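PDB 5GZT: chitinase from Paenibacillus sp. FPU-7, which probably hydrolyses internal beta-1,4 linkages between N-acetylglucosamine units of chitin and chitodextrins through its family 18 glycosidase domains. Local coordinates for residues Glu373-Ala378 with Glu386-Ser391. Numbering follows the deposited sequence.
Sequences EGFSDA and EVFANS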
# COMPACT_ATOMS: atom_id res chain seq x y z
N GLU B 373 10.26 15.47 -17.14
CA GLU B 373 11.61 16.05 -17.37
C GLU B 373 12.18 16.67 -16.10
O GLU B 373 11.42 16.94 -15.11
CB GLU B 373 11.50 17.17 -18.39
CG GLU B 373 10.87 16.69 -19.69
CD GLU B 373 10.78 17.74 -20.78
OE1 GLU B 373 10.94 17.27 -21.93
OE2 GLU B 373 10.50 18.96 -20.50
N GLY B 374 13.48 16.93 -16.15
CA GLY B 374 14.12 17.72 -15.13
C GLY B 374 15.04 17.01 -14.15
O GLY B 374 15.82 17.67 -13.49
N PHE B 375 14.88 15.71 -13.98
CA PHE B 375 15.77 14.96 -13.11
C PHE B 375 17.27 14.98 -13.50
O PHE B 375 18.06 15.02 -12.59
CB PHE B 375 15.35 13.47 -12.93
CG PHE B 375 14.25 13.26 -11.94
CD1 PHE B 375 14.42 13.57 -10.63
CD2 PHE B 375 13.00 12.77 -12.35
CE1 PHE B 375 13.40 13.38 -9.71
CE2 PHE B 375 11.99 12.60 -11.46
CZ PHE B 375 12.17 12.90 -10.13
N SER B 376 17.67 14.83 -14.76
CA SER B 376 19.08 14.71 -15.10
C SER B 376 19.79 16.00 -14.63
O SER B 376 20.76 15.95 -13.80
CB SER B 376 19.27 14.41 -16.58
OG SER B 376 20.60 13.93 -16.84
N ASP B 377 19.20 17.15 -15.01
CA ASP B 377 19.63 18.48 -14.55
C ASP B 377 19.52 18.69 -13.05
O ASP B 377 20.44 19.22 -12.43
CB ASP B 377 18.88 19.63 -15.26
CG ASP B 377 19.26 19.77 -16.71
OD1 ASP B 377 20.11 19.03 -17.25
OD2 ASP B 377 18.68 20.64 -17.35
N ALA B 378 18.40 18.29 -12.45
CA ALA B 378 18.25 18.49 -11.01
C ALA B 378 19.34 17.78 -10.20
O ALA B 378 19.71 18.25 -9.12
CB ALA B 378 16.89 18.04 -10.53
N GLU B 386 20.82 20.55 -4.27
CA GLU B 386 20.39 21.30 -3.08
C GLU B 386 19.08 22.06 -3.33
O GLU B 386 18.22 22.12 -2.50
CB GLU B 386 21.51 22.26 -2.59
CG GLU B 386 21.19 23.14 -1.39
CD GLU B 386 21.17 22.40 -0.05
OE1 GLU B 386 21.76 21.30 0.06
OE2 GLU B 386 20.60 22.95 0.92
N VAL B 387 18.94 22.70 -4.47
CA VAL B 387 17.69 23.44 -4.72
C VAL B 387 16.49 22.41 -4.74
O VAL B 387 15.46 22.55 -4.02
CB VAL B 387 17.76 24.21 -6.07
CG1 VAL B 387 16.48 25.01 -6.29
CG2 VAL B 387 19.02 25.10 -6.17
N PHE B 388 16.69 21.37 -5.53
CA PHE B 388 15.71 20.31 -5.68
C PHE B 388 15.23 19.77 -4.35
O PHE B 388 14.01 19.91 -3.98
CB PHE B 388 16.24 19.17 -6.56
CG PHE B 388 15.19 18.12 -6.82
CD1 PHE B 388 14.30 18.24 -7.88
CD2 PHE B 388 15.02 17.05 -5.92
CE1 PHE B 388 13.30 17.29 -8.08
CE2 PHE B 388 14.02 16.10 -6.13
CZ PHE B 388 13.16 16.23 -7.21
N ALA B 389 16.18 19.22 -3.58
CA ALA B 389 15.86 18.62 -2.27
C ALA B 389 15.13 19.53 -1.34
O ALA B 389 14.16 19.12 -0.64
CB ALA B 389 17.10 18.10 -1.61
N ASN B 390 15.56 20.79 -1.32
CA ASN B 390 14.90 21.80 -0.47
C ASN B 390 13.49 22.03 -0.98
O ASN B 390 12.51 22.01 -0.21
CB ASN B 390 15.73 23.12 -0.43
CG ASN B 390 16.98 23.00 0.46
OD1 ASN B 390 16.93 22.45 1.56
ND2 ASN B 390 18.09 23.55 -0.01
N SER B 391 13.37 22.20 -2.29
CA SER B 391 12.04 22.27 -2.94
C SER B 391 11.10 21.08 -2.61
O SER B 391 9.87 21.26 -2.26
CB SER B 391 12.18 22.39 -4.45
OG SER B 391 10.94 22.86 -4.90
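Phe375 and Ala378, one turn apart on the short helix 375-378, both touch a single ring, that of Phe388 on the following helix 382-398. Gly374 takes the N-cap position, and its carbonyl O accepts a hydrogen bond from the backbone N of Ala378, at 2.8 Å, a bond that closes the first helical turn; three residues apart on it, Phe375 and Ala378 both reach Phe388. Phe375 then swings its ring beside its own backbone N, CG anti to the carbonyl carbon (chi1 -80°), which brings CE1 to 3.8 Å from CZ of Phe388. The two rings meet at an oblique tilt, planes 52° apart and centroids 5.8 Å apart. Ser376 and Asp377 turn to other partners: Ser376 OG is hydrogen-bonded to Asp425 OD1, and Asp377 OD1 forms salt bridges with Lys420 and Arg422. Ala378 points its methyl at the second helix, CB lying 3.7 Å from CD1 of Phe388. The closest CA pair across the two segments is Ala378 and Phe388, 6.2 Å apart. The Phe388 ring reaches across because its CG stands anti to the backbone N (chi1 -175°), so that CD1 meets the alanine and the far CZ meets Phe375. All three residues are buried, and the contact is purely apolar. Within the TIM barrel of this family 18 domain, both phenylalanines rest on Ile311 of strand 303-312 and Ile367 of strand 362-368; Phe375 also stacks on Trp408, while Phe388 touches Val316 of strand 315-318 and Leu432 of helix 425-447.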